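Local coordinates for glutamate receptor kainate-like protein (Pleurobrachia bachei, PDB 4ZDM) that binds glycine in the ligand-binding domain of a ctenophore ionotropic glutamate receptor and thereby probably gates the channel's ion pore, at residues A[6-11]-A[225-230]; A[43-48]-A[217-222]; A[151-156]-A[162-167]. One frame throughout, in Å; residues are numbered along the deposited sequence. Where two conformers were deposited one is given.

In the fold
Interactions 1 and 2 lie in the same lobe of the clamshell-like ligand-binding domain, their centres about 11 Å apart, and interaction 3 sits in the other lobe, about 35 Å from interaction 1 and 28 Å from interaction 2 between centres. Along the chain they are nested: 151-156 with 162-167 falls inside the loop closed by 43-48 with 217-222, which falls inside that closed by 6-11 with 225-230. Strands 8-13 and 205-221 belong to one sheet, and interactions 1 and 2 touch where Phe227 packs on Leu221. The chain thus leaves the first lobe, builds the second and returns, with the glycine pocket lined by residues of both lobes.

Interaction 1 of 3, residues A[6-11]-A[225-230]; sequences NGMHLR and SPFKNL. With SO4 (sulfate ion), chain D.
The Phe227 ring is met obliquely by two apolar tips from strand 8-13, Met8 CE and Leu10 CD2, while Ser225 OG lies over the centre of one of its faces. This is a Met-aromatic contact at the first strand of the periplasmic-binding-protein-like lobe, made with the turn that leads into helix 228-240. Met8 SD stands 5.2 Å from the centroid of the Phe227 ring, 50° off its normal, and the extended methionine crosses the phenylalanine at about a right angle. Leu10 CD2 comes within 4.0 Å of Phe227 CE2. Phe227 is the N-cap residue of the helix and takes a chi1 of 55°, with CG between its own N and carbonyl carbon, which sets the ring against Met8 and Leu10. The Ser225 hydroxyl also accepts from Phe227 N, closing an ST turn.

The alternate residues of the strand, His9 and Arg11, hold a sulfate ion, probably from the crystallisation liquor. His9 CD2 lies over one face of the Arg11 guanidinium, and sulfate O2 sits at the edge of that group, near its plane. A leucine in place of Arg11 would probably leave sulfate O2 without its two guanidinium bonds and Lys87 O of the second subunit without its donor NH2. Arg32 of the second subunit also binds the anion, so the site lies where the two subunits meet. In the His9 ring plane, NE2 donates to sulfate O3 over 2.8 Å in a nearly straight bond of 173°.

Interaction 2 of 3, residues A[43-48]-A[217-222]; sequences EIVSMM and LAFGLR
Apolar packing carries this contact, with the Phe219 side chain reaching from strand 205-221 to three residues of helix 40-52: Ile44, Val45 and Met48. It is a helix-on-sheet layer of the alpha/beta lobe of the ligand-binding domain, the short axes 12.3 Å apart at their closest and inclined by 56°. Phe219 and the three helix side chains together fill the space between the backbones. Phe219 CG is anti to the carbonyl carbon (chi1 -68°), which places the ring's far end against the helix, and that end does the touching.

Two branched side chains meet that end together. Ile44 CG2 approaches Phe219 CZ to 3.9 Å, and Val45 CG2 lies 4.0 Å from the same atom; both come in obliquely to the ring. Met48, one turn on from Ile44, slides past the phenylalanine in the opposite direction and bends at its last torsion to bring the methyl carbon to the ring.

Hydrogen bonds do not cross the contact. Within the helix Met48 N donates to Ile44 O, the two residues lying one turn apart, while beside the strand Phe219 N is hydrogen-bonded to a side-chain hydroxyl, Ser108 OG. Met90 and Val92 of the neighbouring strand, together with Met235 of helix 228-240, also pack on Phe219, embedding it in the interior of the lobe about 10 Å from the bound glycine. Nearest of the helix atoms to the ring is the methyl of Met48, whose CE stands 3.8 Å from Phe219 CE2.

Interaction 3 of 3, residues A[151-156]-A[162-167]; sequences LLLASN and NRIAED
Asn162 ND2 is gripped by the carbonyl of Leu153 in helix 148-155 and that of Asn156 in the loop that follows, donating to Asn156 O over 2.9 Å and to Leu153 O over 3.0 Å. The two bonds have equal N-H...O angles of 156°, yet they meet their acceptors differently. Leu153 O is approached in its carbonyl plane, and it lies almost exactly in the plane of the Asn162 amide; at Asn156 O the donor is tilted out of the carbonyl plane. With both N-H groups of the amide engaged, its rotation should be well fixed. A chi1 of -59° sets Asn162 CG beside the backbone N and brings the amide end close to both carbonyls. The CA of Asn162 adds a CA-H...O contact to Leu153 O, which therefore receives both the side chain and the backbone of the same residue.

Beside the polar grip the helices pack where Leu153 and Ala154 meet Ile164 and Ala165. Ala165 CB sits 3.7 Å from Leu153 CB and 4.2 Å from Ala154 CB, a close fit that lets the short axes approach to 7.4 Å. Leu153 CD1 reaches Ile164 CG2 at 4.1 Å, the two side chains crossing at a slant. Tyr161 of the second helix also packs on Leu153, and Phe212 joins the pair to strand 205-221. The Asn156 side chain turns to the linker, where OD1 bonds Asn158 N. These are two consecutive helices of the clamshell's second lobe, 148-155 and 159-167, joined by a short turn and inclined at 123°; the first starts at Asn148, which with Arg147 lines the glycine pocket.

Interaction 1 of 3, residues A[6-11]-A[225-230]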
ATOM      1  N   ASN A   6       9.511   8.782  10.097  0.59 12.83           N
ATOM      2  CA  ASN A   6       9.045  10.082   9.653  0.59 17.09           C
ATOM      3  C   ASN A   6       7.674  10.037   9.029  0.59 15.84           C
ATOM      4  O   ASN A   6       7.408  10.731   8.053  0.59 18.67           O
ATOM      5  CB  ASN A   6      10.068  10.694   8.663  0.59 21.61           C
ATOM      6  CG  ASN A   6      11.476  10.837   9.273  0.59 38.98           C
ATOM      7  OD1 ASN A   6      11.636  10.980  10.482  0.59 42.59           O
ATOM      8  ND2 ASN A   6      12.488  10.811   8.426  0.59 49.70           N
ATOM      9  N   GLY A   7       6.776   9.231   9.592  1.00 11.15           N
ATOM     10  CA  GLY A   7       5.419   9.188   9.136  1.00 13.40           C
ATOM     11  C   GLY A   7       5.115   8.351   7.912  1.00 15.11           C
ATOM     12  O   GLY A   7       4.073   8.458   7.253  1.00 18.27           O
ATOM     13  N   MET A   8       6.023   7.452   7.597  1.00 10.69           N
ATOM     14  CA  MET A   8       5.783   6.439   6.566  1.00 10.55           C
ATOM     15  C   MET A   8       4.516   5.681   6.870  1.00 13.06           C
ATOM     16  O   MET A   8       4.229   5.394   8.016  1.00 11.28           O
ATOM     17  CB  MET A   8       6.964   5.431   6.515  1.00 11.35           C
ATOM     18  CG  MET A   8       6.945   4.440   5.385  1.00 13.30           C
ATOM     19  SD  MET A   8       8.429   3.368   5.534  1.00 16.92           S
ATOM     20  CE  MET A   8       8.260   2.504   3.966  1.00 23.14           C
ATOM     21  N   HIS A   9       3.813   5.276   5.824  1.00  9.09           N
ATOM     22  CA  HIS A   9       2.641   4.421   5.938  1.00  9.40           C
ATOM     23  C   HIS A   9       2.985   2.994   5.571  1.00  8.05           C
ATOM     24  O   HIS A   9       3.495   2.783   4.441  1.00 10.56           O
ATOM     25  CB  HIS A   9       1.558   4.933   4.998  1.00  9.76           C
ATOM     26  CG  HIS A   9       0.288   4.211   5.181  1.00  9.77           C
ATOM     27  ND1 HIS A   9      -0.485   4.363   6.309  1.00 11.39           N
ATOM     28  CD2 HIS A   9      -0.342   3.293   4.405  1.00 12.62           C
ATOM     29  CE1 HIS A   9      -1.518   3.531   6.251  1.00 15.04           C
ATOM     30  NE2 HIS A   9      -1.473   2.907   5.081  1.00 13.56           N
ATOM     31  N   LEU A  10       2.678   2.059   6.443  1.00  8.36           N
ATOM     32  CA  LEU A  10       2.885   0.629   6.207  1.00  8.80           C
ATOM     33  C   LEU A  10       1.615  -0.151   6.194  1.00 10.19           C
ATOM     34  O   LEU A  10       0.689   0.142   6.964  1.00 11.32           O
ATOM     35  CB  LEU A  10       3.808   0.043   7.272  1.00  8.76           C
ATOM     36  CG  LEU A  10       5.176   0.673   7.452  1.00 10.81           C
ATOM     37  CD1 LEU A  10       5.896  -0.030   8.637  1.00 13.31           C
ATOM     38  CD2 LEU A  10       6.007   0.591   6.198  1.00 12.87           C
ATOM     39  N   ARG A  11       1.522  -1.142   5.323  1.00  8.44           N
ATOM     40  CA  ARG A  11       0.449  -2.117   5.347  1.00  8.34           C
ATOM     41  C   ARG A  11       1.031  -3.372   5.988  1.00  7.87           C
ATOM     42  O   ARG A  11       2.095  -3.854   5.630  1.00  8.44           O
ATOM     43  CB  ARG A  11      -0.096  -2.437   3.974  1.00  9.89           C
ATOM     44  CG  ARG A  11      -1.023  -1.389   3.406  1.00 10.75           C
ATOM     45  CD  ARG A  11      -0.263  -0.305   2.674  1.00 10.79           C
ATOM     46  NE  ARG A  11      -1.214   0.602   2.005  1.00  9.72           N
ATOM     47  CZ  ARG A  11      -0.868   1.594   1.213  1.00  9.16           C
ATOM     48  NH1 ARG A  11       0.392   1.828   0.929  1.00 10.37           N
ATOM     49  NH2 ARG A  11      -1.816   2.355   0.704  1.00 11.72           N
ATOM     50  N   SER A 225      15.075  -4.535   3.254  1.00 14.50           N
ATOM     51  CA  SER A 225      14.169  -3.511   3.733  1.00 12.80           C
ATOM     52  C   SER A 225      14.899  -2.401   4.439  1.00 12.76           C
ATOM     53  O   SER A 225      15.679  -2.676   5.360  1.00 13.59           O
ATOM     54  CB  SER A 225      13.143  -4.101   4.706  1.00 11.68           C
ATOM     55  OG  SER A 225      12.326  -3.050   5.209  1.00 11.80           O
ATOM     56  N   PRO A 226      14.555  -1.163   4.093  1.00 13.09           N
ATOM     57  CA  PRO A 226      15.226  -0.065   4.774  1.00 13.54           C
ATOM     58  C   PRO A 226      14.806   0.108   6.214  1.00 14.46           C
ATOM     59  O   PRO A 226      15.510   0.860   6.917  1.00 17.63           O
ATOM     60  CB  PRO A 226      14.852   1.145   3.909  1.00 18.69           C
ATOM     61  CG  PRO A 226      13.599   0.796   3.247  1.00 25.11           C
ATOM     62  CD  PRO A 226      13.655  -0.706   3.009  1.00 16.72           C
ATOM     63  N   PHE A 227      13.713  -0.499   6.664  1.00 12.04           N
ATOM     64  CA  PHE A 227      13.289  -0.287   8.031  1.00 10.98           C
ATOM     65  C   PHE A 227      13.533  -1.521   8.922  1.00  9.02           C
ATOM     66  O   PHE A 227      13.198  -1.510  10.093  1.00  9.51           O
ATOM     67  CB  PHE A 227      11.817   0.205   8.099  1.00 11.65           C
ATOM     68  CG  PHE A 227      10.827  -0.676   7.398  1.00 10.25           C
ATOM     69  CD1 PHE A 227      10.290  -1.780   8.023  1.00 12.52           C
ATOM     70  CD2 PHE A 227      10.429  -0.387   6.129  1.00 11.66           C
ATOM     71  CE1 PHE A 227       9.386  -2.590   7.391  1.00 14.18           C
ATOM     72  CE2 PHE A 227       9.490  -1.178   5.496  1.00 13.01           C
ATOM     73  CZ  PHE A 227       8.990  -2.287   6.110  1.00 12.27           C
ATOM     74  N   LYS A 228      14.206  -2.555   8.400  1.00  9.35           N
ATOM     75  CA  LYS A 228      14.495  -3.729   9.215  1.00  9.34           C
ATOM     76  C   LYS A 228      15.311  -3.414  10.475  1.00 10.18           C
ATOM     77  O   LYS A 228      14.983  -3.910  11.544  1.00 10.32           O
ATOM     78  CB  LYS A 228      15.238  -4.813   8.432  1.00 11.46           C
ATOM     79  CG  LYS A 228      15.415  -6.101   9.247  1.00 15.51           C
ATOM     80  CD  LYS A 228      15.948  -7.215   8.412  1.00 18.80           C
ATOM     81  CE  LYS A 228      15.985  -8.500   9.194  1.00 21.70           C
ATOM     82  NZ  LYS A 228      16.952  -8.490  10.332  1.00 26.11           N
ATOM     83  N   ASN A 229      16.364  -2.619  10.368  1.00 10.65           N
ATOM     84  CA  ASN A 229      17.166  -2.377  11.533  1.00 11.76           C
ATOM     85  C   ASN A 229      16.393  -1.674  12.640  1.00 10.05           C
ATOM     86  O   ASN A 229      16.588  -1.977  13.815  1.00 10.99           O
ATOM     87  CB  ASN A 229      18.425  -1.557  11.167  1.00 12.36           C
ATOM     88  CG  ASN A 229      19.402  -2.335  10.303  1.00 18.18           C
ATOM     89  OD1 ASN A 229      19.426  -3.563  10.304  1.00 23.34           O
ATOM     90  ND2 ASN A 229      20.235  -1.603   9.562  1.00 24.45           N
ATOM     91  N   LEU A 230      15.495  -0.749  12.297  1.00 10.39           N
ATOM     92  CA  LEU A 230      14.690  -0.066  13.297  1.00 10.65           C
ATOM     93  C   LEU A 230      13.680  -1.002  13.952  1.00  8.08           C
ATOM     94  O   LEU A 230      13.435  -0.945  15.162  1.00  9.84           O
ATOM     95  CB  LEU A 230      13.978   1.163  12.698  1.00 12.18           C
ATOM     96  CG  LEU A 230      14.905   2.337  12.333  1.00 15.41           C
ATOM     97  CD1 LEU A 230      14.066   3.373  11.596  1.00 21.76           C
ATOM     98  CD2 LEU A 230      15.503   2.938  13.549  1.00 21.56           C
TER
HETATM   99  S   SO4 D 303      -4.500   1.366   3.407  1.00 13.74           S
HETATM  100  O1  SO4 D 303      -5.647   0.461   3.761  1.00 15.24           O
HETATM  101  O2  SO4 D 303      -4.083   1.055   2.018  1.00 13.38           O
HETATM  102  O3  SO4 D 303      -3.372   1.050   4.348  1.00 14.31           O
HETATM  103  O4  SO4 D 303      -4.854   2.785   3.518  1.00 15.94           O

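Interaction 2 of 3, residues A[43-48]-A[217-222]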
ATOM      1  N   GLU A  43      -0.766  -5.305  20.130  1.00  9.48           N
ATOM      2  CA  GLU A  43      -0.167  -4.372  21.062  1.00  9.77           C
ATOM      3  C   GLU A  43       1.310  -4.091  20.758  1.00 10.48           C
ATOM      4  O   GLU A  43       1.775  -2.932  20.827  1.00 11.97           O
ATOM      5  CB  GLU A  43      -0.327  -4.868  22.511  1.00 13.92           C
ATOM      6  CG  GLU A  43      -1.801  -4.907  22.902  1.00 13.83           C
ATOM      7  CD  GLU A  43      -2.032  -4.980  24.414  1.00 17.10           C
ATOM      8  OE1 GLU A  43      -2.919  -5.770  24.775  1.00 18.76           O
ATOM      9  OE2 GLU A  43      -1.370  -4.204  25.147  1.00 21.05           O
ATOM     10  N   ILE A  44       2.064  -5.100  20.331  1.00  9.42           N
ATOM     11  CA  ILE A  44       3.443  -4.871  19.913  1.00  8.76           C
ATOM     12  C   ILE A  44       3.498  -3.849  18.780  1.00  9.99           C
ATOM     13  O   ILE A  44       4.307  -2.924  18.774  1.00  9.49           O
ATOM     14  CB  ILE A  44       4.145  -6.177  19.502  1.00  8.80           C
ATOM     15  CG1 ILE A  44       4.382  -7.050  20.719  1.00 10.65           C
ATOM     16  CG2 ILE A  44       5.463  -5.919  18.741  1.00  8.72           C
ATOM     17  CD1 ILE A  44       4.930  -8.431  20.399  1.00 13.82           C
ATOM     18  N   VAL A  45       2.649  -4.027  17.784  1.00  8.76           N
ATOM     19  CA  VAL A  45       2.638  -3.124  16.650  1.00  8.29           C
ATOM     20  C   VAL A  45       2.244  -1.700  17.058  1.00  8.52           C
ATOM     21  O   VAL A  45       2.807  -0.739  16.520  1.00  9.61           O
ATOM     22  CB  VAL A  45       1.714  -3.674  15.518  1.00  9.43           C
ATOM     23  CG1 VAL A  45       1.395  -2.614  14.476  1.00 13.28           C
ATOM     24  CG2 VAL A  45       2.367  -4.906  14.870  1.00  9.93           C
ATOM     25  N   SER A  46       1.251  -1.557  17.928  1.00  8.21           N
ATOM     26  CA  SER A  46       0.887  -0.230  18.392  1.00  9.43           C
ATOM     27  C   SER A  46       2.062   0.476  19.048  1.00 10.21           C
ATOM     28  O   SER A  46       2.342   1.646  18.732  1.00 11.31           O
ATOM     29  CB  SER A  46      -0.293  -0.347  19.317  1.00 12.90           C
ATOM     30  OG  SER A  46      -0.604   0.940  19.833  1.00 20.26           O
ATOM     31  N   MET A  47       2.779  -0.213  19.922  0.50 10.39           N
ATOM     32  CA  MET A  47       3.935   0.392  20.555  0.50 10.47           C
ATOM     33  C   MET A  47       5.049   0.679  19.552  0.50 10.99           C
ATOM     34  O   MET A  47       5.733   1.701  19.626  0.50 10.22           O
ATOM     35  CB  MET A  47       4.448  -0.514  21.684  0.50 12.37           C
ATOM     36  CG  MET A  47       3.489  -0.699  22.806  0.50 18.54           C
ATOM     37  SD  MET A  47       4.217  -1.663  24.160  0.50 23.45           S
ATOM     38  CE  MET A  47       5.160  -2.893  23.227  0.50 29.30           C
ATOM     39  N   MET A  48       5.237  -0.226  18.595  1.00  9.61           N
ATOM     40  CA  MET A  48       6.258  -0.024  17.575  1.00  8.21           C
ATOM     41  C   MET A  48       5.960   1.186  16.709  1.00  9.93           C
ATOM     42  O   MET A  48       6.864   1.940  16.371  1.00 10.16           O
ATOM     43  CB  MET A  48       6.362  -1.306  16.731  1.00  9.27           C
ATOM     44  CG  MET A  48       7.491  -1.307  15.754  1.00  8.37           C
ATOM     45  SD  MET A  48       7.512  -2.740  14.660  1.00 13.35           S
ATOM     46  CE  MET A  48       8.140  -3.986  15.745  1.00 17.45           C
ATOM     47  N   LEU A 217       9.862 -17.226  16.211  1.00  7.44           N
ATOM     48  CA  LEU A 217       8.634 -16.569  15.780  1.00  6.51           C
ATOM     49  C   LEU A 217       8.963 -15.104  15.650  1.00  6.45           C
ATOM     50  O   LEU A 217       9.437 -14.502  16.625  1.00  8.66           O
ATOM     51  CB  LEU A 217       7.511 -16.786  16.797  1.00  9.05           C
ATOM     52  CG  LEU A 217       7.061 -18.248  16.884  1.00 10.17           C
ATOM     53  CD1 LEU A 217       6.322 -18.484  18.191  1.00 16.26           C
ATOM     54  CD2 LEU A 217       6.156 -18.572  15.745  1.00 11.64           C
ATOM     55  N   ALA A 218       8.718 -14.508  14.493  1.00  6.55           N
ATOM     56  CA  ALA A 218       9.186 -13.155  14.200  1.00  6.20           C
ATOM     57  C   ALA A 218       8.256 -12.459  13.251  1.00  6.49           C
ATOM     58  O   ALA A 218       7.261 -13.035  12.799  1.00  8.13           O
ATOM     59  CB  ALA A 218      10.617 -13.252  13.635  1.00  7.77           C
ATOM     60  N   PHE A 219       8.563 -11.222  12.884  1.00  7.16           N
ATOM     61  CA  PHE A 219       7.877 -10.539  11.791  1.00  6.93           C
ATOM     62  C   PHE A 219       8.602 -10.826  10.494  1.00  6.78           C
ATOM     63  O   PHE A 219       9.808 -11.107  10.468  1.00  7.90           O
ATOM     64  CB  PHE A 219       7.787  -9.044  12.054  1.00  7.30           C
ATOM     65  CG  PHE A 219       6.874  -8.632  13.213  1.00  7.00           C
ATOM     66  CD1 PHE A 219       6.062  -9.518  13.877  1.00  7.76           C
ATOM     67  CD2 PHE A 219       6.834  -7.290  13.563  1.00  9.91           C
ATOM     68  CE1 PHE A 219       5.213  -9.054  14.917  1.00  9.24           C
ATOM     69  CE2 PHE A 219       5.988  -6.834  14.588  1.00  9.50           C
ATOM     70  CZ  PHE A 219       5.199  -7.699  15.246  1.00 10.15           C
ATOM     71  N   GLY A 220       7.876 -10.744   9.378  1.00  6.97           N
ATOM     72  CA  GLY A 220       8.402 -10.971   8.044  1.00  6.68           C
ATOM     73  C   GLY A 220       8.559  -9.685   7.253  1.00  6.56           C
ATOM     74  O   GLY A 220       7.638  -8.858   7.286  1.00  7.04           O
ATOM     75  N   LEU A 221       9.682  -9.543   6.525  1.00  7.61           N
ATOM     76  CA  LEU A 221       9.965  -8.345   5.754  1.00  7.49           C
ATOM     77  C   LEU A 221      10.555  -8.749   4.436  1.00  8.57           C
ATOM     78  O   LEU A 221      11.161  -9.822   4.340  1.00  8.00           O
ATOM     79  CB  LEU A 221      10.981  -7.409   6.431  1.00  8.75           C
ATOM     80  CG  LEU A 221      10.532  -6.725   7.741  1.00 10.07           C
ATOM     81  CD1 LEU A 221      10.606  -7.634   8.920  1.00 14.03           C
ATOM     82  CD2 LEU A 221      11.420  -5.505   7.995  1.00 12.66           C
ATOM     83  N   ARG A 222      10.391  -7.934   3.405  1.00  6.87           N
ATOM     84  CA  ARG A 222      11.125  -8.183   2.164  1.00  7.61           C
ATOM     85  C   ARG A 222      12.617  -8.049   2.424  1.00  9.02           C
ATOM     86  O   ARG A 222      13.060  -7.293   3.278  1.00 10.37           O
ATOM     87  CB  ARG A 222      10.675  -7.214   1.042  1.00  8.59           C
ATOM     88  CG  ARG A 222       9.298  -7.515   0.505  1.00  8.69           C
ATOM     89  CD  ARG A 222       8.938  -6.565  -0.634  1.00  8.09           C
ATOM     90  NE  ARG A 222       8.752  -5.196  -0.189  1.00  9.27           N
ATOM     91  CZ  ARG A 222       7.613  -4.753   0.348  1.00  7.71           C
ATOM     92  NH1 ARG A 222       6.579  -5.546   0.468  1.00  8.28           N
ATOM     93  NH2 ARG A 222       7.528  -3.491   0.776  1.00 10.67           N
TER

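Interaction 3 of 3, residues A[151-156]-A[162-167]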
ATOM      1  N   LEU A 151       5.584 -27.342   6.552  1.00 11.79           N
ATOM      2  CA  LEU A 151       6.742 -26.903   5.766  1.00 15.13           C
ATOM      3  C   LEU A 151       7.990 -27.477   6.423  1.00 14.48           C
ATOM      4  O   LEU A 151       8.881 -27.960   5.733  1.00 18.71           O
ATOM      5  CB  LEU A 151       6.846 -25.370   5.675  1.00 19.12           C
ATOM      6  CG  LEU A 151       6.044 -24.444   4.752  1.00 37.40           C
ATOM      7  CD1 LEU A 151       6.710 -23.003   4.730  1.00 33.69           C
ATOM      8  CD2 LEU A 151       5.952 -24.992   3.355  1.00 45.55           C
ATOM      9  N   LEU A 152       8.105 -27.375   7.756  0.61 14.68           N
ATOM     10  CA  LEU A 152       9.233 -27.968   8.482  0.61 11.20           C
ATOM     11  C   LEU A 152       9.385 -29.437   8.349  0.61 20.56           C
ATOM     12  O   LEU A 152      10.487 -29.957   8.169  0.61 21.35           O
ATOM     13  CB  LEU A 152       9.129 -27.712   9.994  0.61 20.21           C
ATOM     14  CG  LEU A 152       9.535 -26.350  10.457  0.61 14.44           C
ATOM     15  CD1 LEU A 152       9.378 -26.296  11.981  0.61 13.30           C
ATOM     16  CD2 LEU A 152      10.970 -25.959  10.011  0.61 15.78           C
ATOM     17  N   LEU A 153       8.286 -30.128   8.522  1.00 17.28           N
ATOM     18  CA  LEU A 153       8.338 -31.568   8.534  1.00 17.54           C
ATOM     19  C   LEU A 153       8.676 -32.056   7.125  1.00 19.21           C
ATOM     20  O   LEU A 153       9.486 -32.937   6.991  1.00 19.50           O
ATOM     21  CB  LEU A 153       7.028 -32.159   9.018  1.00 17.91           C
ATOM     22  CG  LEU A 153       6.706 -31.874  10.474  1.00 23.88           C
ATOM     23  CD1 LEU A 153       5.262 -32.204  10.695  1.00 22.41           C
ATOM     24  CD2 LEU A 153       7.588 -32.679  11.407  1.00 31.04           C
ATOM     25  N   ALA A 154       8.139 -31.409   6.088  1.00 18.06           N
ATOM     26  CA  ALA A 154       8.353 -31.864   4.713  1.00 16.98           C
ATOM     27  C   ALA A 154       9.738 -31.520   4.222  1.00 19.67           C
ATOM     28  O   ALA A 154      10.245 -32.199   3.316  1.00 21.53           O
ATOM     29  CB  ALA A 154       7.313 -31.264   3.791  1.00 17.51           C
ATOM     30  N   SER A 155      10.371 -30.497   4.787  1.00 18.08           N
ATOM     31  CA  SER A 155      11.690 -30.077   4.322  1.00 19.07           C
ATOM     32  C   SER A 155      12.811 -30.631   5.197  1.00 20.09           C
ATOM     33  O   SER A 155      13.993 -30.392   4.919  1.00 23.31           O
ATOM     34  CB  SER A 155      11.772 -28.550   4.261  1.00 20.25           C
ATOM     35  OG  SER A 155      11.620 -27.946   5.531  1.00 19.87           O
ATOM     36  N   ASN A 156      12.467 -31.390   6.232  1.00 21.01           N
ATOM     37  CA  ASN A 156      13.468 -31.787   7.217  1.00 21.68           C
ATOM     38  C   ASN A 156      14.416 -32.838   6.687  1.00 23.27           C
ATOM     39  O   ASN A 156      14.068 -33.606   5.794  1.00 21.80           O
ATOM     40  CB  ASN A 156      12.812 -32.281   8.496  1.00 26.74           C
ATOM     41  CG  ASN A 156      13.786 -32.312   9.672  1.00 32.93           C
ATOM     42  OD1 ASN A 156      14.262 -33.379  10.037  1.00 24.39           O
ATOM     43  ND2 ASN A 156      14.113 -31.134  10.246  1.00 30.02           N
ATOM     44  N   ASN A 162       9.602 -36.376   7.313  1.00 21.57           N
ATOM     45  CA  ASN A 162       9.031 -36.209   5.985  1.00 20.92           C
ATOM     46  C   ASN A 162       7.807 -37.095   5.837  1.00 22.85           C
ATOM     47  O   ASN A 162       6.807 -36.694   5.253  1.00 21.25           O
ATOM     48  CB  ASN A 162      10.004 -36.583   4.844  1.00 20.66           C
ATOM     49  CG  ASN A 162      11.322 -35.783   4.818  1.00 28.77           C
ATOM     50  OD1 ASN A 162      12.303 -36.248   4.212  1.00 23.65           O
ATOM     51  ND2 ASN A 162      11.360 -34.603   5.409  1.00 22.44           N
ATOM     52  N   ARG A 163       7.904 -38.315   6.364  1.00 20.54           N
ATOM     53  CA  ARG A 163       6.816 -39.288   6.241  1.00 24.58           C
ATOM     54  C   ARG A 163       5.615 -38.839   7.086  1.00 22.09           C
ATOM     55  O   ARG A 163       4.474 -38.998   6.682  1.00 21.54           O
ATOM     56  CB  ARG A 163       7.309 -40.680   6.671  1.00 25.70           C
ATOM     57  CG  ARG A 163       6.280 -41.802   6.564  1.00 32.09           C
ATOM     58  CD  ARG A 163       6.431 -42.629   5.283  1.00 31.26           C
ATOM     59  NE  ARG A 163       5.261 -43.478   5.159  1.00 23.47           N
ATOM     60  CZ  ARG A 163       5.243 -44.793   5.392  1.00 22.12           C
ATOM     61  NH1 ARG A 163       6.343 -45.407   5.744  1.00 23.11           N
ATOM     62  NH2 ARG A 163       4.134 -45.462   5.273  1.00 21.49           N
ATOM     63  N   ILE A 164       5.892 -38.306   8.269  1.00 20.14           N
ATOM     64  CA  ILE A 164       4.815 -37.700   9.070  1.00 16.56           C
ATOM     65  C   ILE A 164       4.041 -36.649   8.247  1.00 21.13           C
ATOM     66  O   ILE A 164       2.814 -36.613   8.270  1.00 19.39           O
ATOM     67  CB  ILE A 164       5.409 -37.103  10.353  1.00 18.56           C
ATOM     68  CG1 ILE A 164       5.894 -38.195  11.308  1.00 23.80           C
ATOM     69  CG2 ILE A 164       4.362 -36.178  11.013  1.00 19.74           C
ATOM     70  CD1 ILE A 164       4.781 -38.909  12.055  1.00 23.92           C
ATOM     71  N   ALA A 165       4.726 -35.758   7.519  1.00 18.02           N
ATOM     72  CA  ALA A 165       4.012 -34.727   6.786  1.00 19.12           C
ATOM     73  C   ALA A 165       3.254 -35.337   5.630  1.00 19.58           C
ATOM     74  O   ALA A 165       2.138 -34.924   5.335  1.00 22.62           O
ATOM     75  CB  ALA A 165       4.972 -33.679   6.295  1.00 21.89           C
ATOM     76  N   GLU A 166       3.905 -36.301   4.972  1.00 21.72           N
ATOM     77  CA  GLU A 166       3.356 -36.981   3.797  1.00 26.33           C
ATOM     78  C   GLU A 166       2.010 -37.620   4.116  1.00 26.76           C
ATOM     79  O   GLU A 166       1.034 -37.422   3.414  1.00 22.40           O
ATOM     80  CB  GLU A 166       4.350 -38.056   3.306  1.00 29.16           C
ATOM     81  CG  GLU A 166       3.878 -38.964   2.168  1.00 44.19           C
ATOM     82  CD  GLU A 166       4.860 -40.147   1.861  1.00 52.74           C
ATOM     83  OE1 GLU A 166       6.089 -40.061   2.147  1.00 41.60           O
ATOM     84  OE2 GLU A 166       4.382 -41.182   1.343  1.00 38.91           O
ATOM     85  N   ASP A 167       1.975 -38.355   5.207  1.00 24.32           N
ATOM     86  CA  ASP A 167       0.794 -39.143   5.550  1.00 22.21           C
ATOM     87  C   ASP A 167      -0.203 -38.418   6.455  1.00 15.96           C
ATOM     88  O   ASP A 167      -1.279 -38.928   6.779  1.00 20.85           O
ATOM     89  CB  ASP A 167       1.227 -40.433   6.205  1.00 22.07           C
ATOM     90  CG  ASP A 167       1.882 -41.391   5.203  1.00 37.37           C
ATOM     91  OD1 ASP A 167       1.690 -41.212   3.989  1.00 35.77           O
ATOM     92  OD2 ASP A 167       2.599 -42.285   5.636  1.00 29.32           O
TER